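Local atomic coordinates of ABC transporter binding protein AcbH (Actinoplanes, PDB entry 3OO8), a protein that binds beta-D-galactopyranose with exclusive preference, as the extracellular solute receptor of a bacterial ABC transporter. Residues Y140-F151 with K255-Q266. The protein carries 2 engineered substitutions. Numbering follows the deposited sequence.
Sequences YPWVVFYNKSVF and KQAGMMFQGSNQ
Trp142 lies against the backbone of Gly263, whose CA stands over the face of the indole's five-membered ring, 3.8 Å from its centroid: a CH-pi contact. Glycine suits the place because a CB would run into the Tyr140 ring and Gln266 NE2. The indole's six-membered ring turns its edge toward the face of Phe261, an offset edge-to-face pair with planes at 62°. With its CG anti to the backbone N (chi1 177°), the Phe261 ring reaches across to strand 142-147, meeting Trp142 and, through CD1, Val144 CG2. Gln266 OE1 accepts from two donors on opposite faces of its amide plane, Gln262 NE2 at 2.9 Å and Gly263 N at 3.0 Å, which helps fix the rotation of the amide. Beside it the Asn265 amide stacks on the Tyr140 ring, and a water that accepts from Asn265 ND2 marks a partly exposed edge. Trp142 and Gln266 both bind beta-D-galactose, so this tight end builds part of the sugar site. Strands 142-147 and 259-261 run antiparallel; among their bonds, Phe145 N to Met260 O is short and nearly straight (2.7 Å, 174°). The phenyl ring of Phe145, on the same face of the sheet as Gln262, reaches along it and brings CZ within 3.4 Å of Ser264 CA.

Packing thins toward the other end. There a water bridges Asn147 N and Gly258 O where the strands part, and the long aliphatic chain of Lys255 merely brushes Val150, CD to CG2 3.8 Å.

Within the class 2 binding-protein fold, strand 279-282 pairs with the far side of 134-147. Helix 245-253 covers Phe145, Met260 and Gln262, while helix 162-174 packs on Met259 and Phe151.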
# COMPACT_ATOMS: atom_id res chain seq x y z
N TYR A 140 -5.21 -0.09 2.63
CA TYR A 140 -5.58 1.33 2.83
C TYR A 140 -4.99 2.09 1.65
O TYR A 140 -4.02 1.65 1.06
CB TYR A 140 -5.03 1.88 4.16
CG TYR A 140 -3.53 1.95 4.16
CD1 TYR A 140 -2.88 3.09 3.71
CD2 TYR A 140 -2.77 0.87 4.60
CE1 TYR A 140 -1.49 3.14 3.69
CE2 TYR A 140 -1.40 0.92 4.59
CZ TYR A 140 -0.78 2.06 4.13
OH TYR A 140 0.61 2.16 4.09
N PRO A 141 -5.56 3.26 1.35
CA PRO A 141 -5.18 3.97 0.12
C PRO A 141 -4.15 5.08 0.25
O PRO A 141 -4.00 5.69 1.31
CB PRO A 141 -6.52 4.59 -0.31
CG PRO A 141 -7.13 4.99 1.06
CD PRO A 141 -6.77 3.83 1.99
N TRP A 142 -3.44 5.30 -0.86
CA TRP A 142 -2.54 6.46 -1.04
C TRP A 142 -3.28 7.38 -2.01
O TRP A 142 -3.38 7.08 -3.20
CB TRP A 142 -1.20 6.01 -1.62
CG TRP A 142 -0.23 5.61 -0.57
CD1 TRP A 142 -0.29 4.52 0.28
CD2 TRP A 142 0.96 6.33 -0.21
NE1 TRP A 142 0.81 4.51 1.12
CE2 TRP A 142 1.56 5.63 0.86
CE3 TRP A 142 1.56 7.49 -0.71
CZ2 TRP A 142 2.78 6.05 1.42
CZ3 TRP A 142 2.77 7.92 -0.11
CH2 TRP A 142 3.33 7.21 0.94
N VAL A 143 -3.73 8.53 -1.50
CA VAL A 143 -4.66 9.40 -2.23
C VAL A 143 -4.38 10.84 -1.78
O VAL A 143 -3.55 11.06 -0.92
CB VAL A 143 -6.16 9.04 -1.88
CG1 VAL A 143 -6.58 7.74 -2.59
CG2 VAL A 143 -6.35 8.82 -0.39
N VAL A 144 -5.05 11.81 -2.41
CA VAL A 144 -4.80 13.25 -2.14
C VAL A 144 -5.87 13.75 -1.17
O VAL A 144 -7.07 13.79 -1.48
CB VAL A 144 -4.95 14.09 -3.44
CG1 VAL A 144 -4.58 15.54 -3.12
CG2 VAL A 144 -4.09 13.57 -4.61
N PHE A 145 -5.42 14.20 0.00
CA PHE A 145 -6.33 14.68 1.06
C PHE A 145 -6.49 16.18 0.97
O PHE A 145 -5.61 16.84 0.47
CB PHE A 145 -5.75 14.30 2.42
CG PHE A 145 -5.83 12.83 2.67
CD1 PHE A 145 -6.96 12.27 3.27
CD2 PHE A 145 -4.75 12.02 2.34
CE1 PHE A 145 -7.07 10.90 3.47
CE2 PHE A 145 -4.83 10.62 2.54
CZ PHE A 145 -5.99 10.07 3.11
N TYR A 146 -7.66 16.64 1.39
CA TYR A 146 -7.96 18.09 1.41
C TYR A 146 -9.03 18.34 2.47
O TYR A 146 -9.60 17.42 3.03
CB TYR A 146 -8.47 18.54 0.05
CG TYR A 146 -9.80 17.95 -0.36
CD1 TYR A 146 -10.98 18.68 -0.21
CD2 TYR A 146 -9.89 16.66 -0.90
CE1 TYR A 146 -12.20 18.14 -0.60
CE2 TYR A 146 -11.10 16.11 -1.29
CZ TYR A 146 -12.26 16.87 -1.15
OH TYR A 146 -13.49 16.37 -1.54
N ASN A 147 -9.26 19.62 2.78
CA ASN A 147 -10.32 19.98 3.72
C ASN A 147 -11.57 20.43 2.95
O ASN A 147 -11.51 21.36 2.12
CB ASN A 147 -9.81 21.18 4.55
CG ASN A 147 -8.64 20.82 5.43
OD1 ASN A 147 -7.56 21.40 5.33
ND2 ASN A 147 -8.84 19.83 6.26
N LYS A 148 -12.71 19.80 3.23
CA LYS A 148 -13.95 20.08 2.49
C LYS A 148 -14.39 21.53 2.63
O LYS A 148 -14.77 22.17 1.64
CB LYS A 148 -15.07 19.18 2.98
CG LYS A 148 -14.91 17.74 2.51
CD LYS A 148 -15.99 16.84 3.09
CE LYS A 148 -15.81 16.62 4.56
NZ LYS A 148 -16.73 15.54 5.04
N SER A 149 -14.32 22.02 3.87
CA SER A 149 -14.70 23.42 4.12
C SER A 149 -13.90 24.43 3.29
O SER A 149 -14.44 25.48 2.87
CB SER A 149 -14.61 23.72 5.62
OG SER A 149 -13.25 23.78 6.05
N VAL A 150 -12.62 24.14 3.04
CA VAL A 150 -11.78 25.03 2.25
C VAL A 150 -12.18 24.99 0.78
O VAL A 150 -12.34 26.03 0.12
CB VAL A 150 -10.28 24.69 2.42
CG1 VAL A 150 -9.39 25.49 1.45
CG2 VAL A 150 -9.82 24.82 3.87
N PHE A 151 -12.34 23.78 0.23
CA PHE A 151 -12.75 23.67 -1.14
C PHE A 151 -14.13 24.35 -1.33
O PHE A 151 -14.35 25.04 -2.32
CB PHE A 151 -12.81 22.18 -1.55
CG PHE A 151 -11.52 21.63 -2.07
CD1 PHE A 151 -10.33 21.80 -1.38
CD2 PHE A 151 -11.49 20.91 -3.27
CE1 PHE A 151 -9.13 21.31 -1.88
CE2 PHE A 151 -10.28 20.41 -3.80
CZ PHE A 151 -9.12 20.58 -3.09
N LYS A 255 -4.80 24.36 7.65
CA LYS A 255 -5.21 25.09 6.47
C LYS A 255 -4.13 25.98 5.82
O LYS A 255 -4.44 26.94 5.12
CB LYS A 255 -6.54 25.82 6.69
CG LYS A 255 -7.65 24.95 7.23
CD LYS A 255 -8.89 25.80 7.41
CE LYS A 255 -9.96 25.05 8.16
NZ LYS A 255 -11.18 25.90 8.28
N GLN A 256 -2.87 25.64 6.05
CA GLN A 256 -1.76 26.35 5.45
C GLN A 256 -1.42 25.75 4.08
O GLN A 256 -0.76 26.38 3.27
CB GLN A 256 -0.56 26.32 6.40
CG GLN A 256 -0.79 27.24 7.62
CD GLN A 256 -0.01 26.83 8.88
OE1 GLN A 256 -0.16 27.45 9.94
NE2 GLN A 256 0.80 25.78 8.77
N ALA A 257 -1.90 24.53 3.84
CA ALA A 257 -1.71 23.87 2.55
C ALA A 257 -3.09 23.42 2.06
O ALA A 257 -3.96 23.12 2.88
CB ALA A 257 -0.78 22.67 2.69
N GLY A 258 -3.27 23.37 0.74
CA GLY A 258 -4.55 22.97 0.16
C GLY A 258 -4.79 21.47 0.03
O GLY A 258 -5.95 21.02 0.08
N MET A 259 -3.71 20.70 -0.14
CA MET A 259 -3.79 19.23 -0.36
C MET A 259 -2.55 18.52 0.20
O MET A 259 -1.50 19.15 0.46
CB MET A 259 -3.82 18.95 -1.87
CG MET A 259 -4.93 19.66 -2.63
SD MET A 259 -4.89 19.44 -4.44
CE MET A 259 -3.61 20.56 -5.00
N MET A 260 -2.64 17.21 0.38
CA MET A 260 -1.45 16.43 0.71
C MET A 260 -1.67 15.00 0.22
O MET A 260 -2.73 14.41 0.48
CB MET A 260 -1.18 16.40 2.20
CG MET A 260 0.03 15.52 2.52
SD MET A 260 0.48 15.77 4.26
CE MET A 260 1.88 14.66 4.41
N PHE A 261 -0.70 14.47 -0.52
CA PHE A 261 -0.79 13.09 -1.05
C PHE A 261 -0.02 12.15 -0.14
O PHE A 261 1.19 12.31 0.02
CB PHE A 261 -0.21 13.02 -2.50
CG PHE A 261 -0.21 11.62 -3.10
CD1 PHE A 261 -1.40 11.09 -3.56
CD2 PHE A 261 0.97 10.89 -3.20
CE1 PHE A 261 -1.43 9.83 -4.13
CE2 PHE A 261 0.94 9.61 -3.74
CZ PHE A 261 -0.28 9.11 -4.22
N GLN A 262 -0.70 11.20 0.49
CA GLN A 262 0.00 10.17 1.27
C GLN A 262 -0.99 9.07 1.66
O GLN A 262 -2.12 9.05 1.15
CB GLN A 262 0.72 10.76 2.51
CG GLN A 262 2.19 10.43 2.52
CD GLN A 262 2.95 11.01 3.69
OE1 GLN A 262 3.65 12.01 3.53
NE2 GLN A 262 2.83 10.39 4.84
N GLY A 263 -0.58 8.14 2.52
CA GLY A 263 -1.47 7.05 2.95
C GLY A 263 -2.52 7.51 3.95
O GLY A 263 -2.24 8.41 4.75
N SER A 264 -3.72 6.93 3.92
CA SER A 264 -4.74 7.40 4.89
C SER A 264 -4.38 7.10 6.35
O SER A 264 -4.74 7.87 7.25
CB SER A 264 -6.10 6.78 4.59
OG SER A 264 -6.00 5.41 4.87
N ASN A 265 -3.64 6.02 6.60
CA ASN A 265 -3.22 5.68 7.96
C ASN A 265 -2.10 6.59 8.47
O ASN A 265 -1.54 6.38 9.54
CB ASN A 265 -2.88 4.20 8.07
CG ASN A 265 -1.55 3.86 7.46
OD1 ASN A 265 -0.92 4.69 6.79
ND2 ASN A 265 -1.11 2.62 7.66
N GLN A 266 -1.76 7.57 7.64
CA GLN A 266 -0.80 8.61 8.02
C GLN A 266 -1.55 9.92 8.16
O GLN A 266 -1.79 10.40 9.29
CB GLN A 266 0.32 8.70 6.98
CG GLN A 266 1.09 7.38 6.85
CD GLN A 266 1.37 6.99 5.42
OE1 GLN A 266 1.59 7.82 4.54
NE2 GLN A 266 1.39 5.69 5.20
O HOH W 1 1.88 2.73 7.13
O HOH W 2 -7.98 21.88 1.56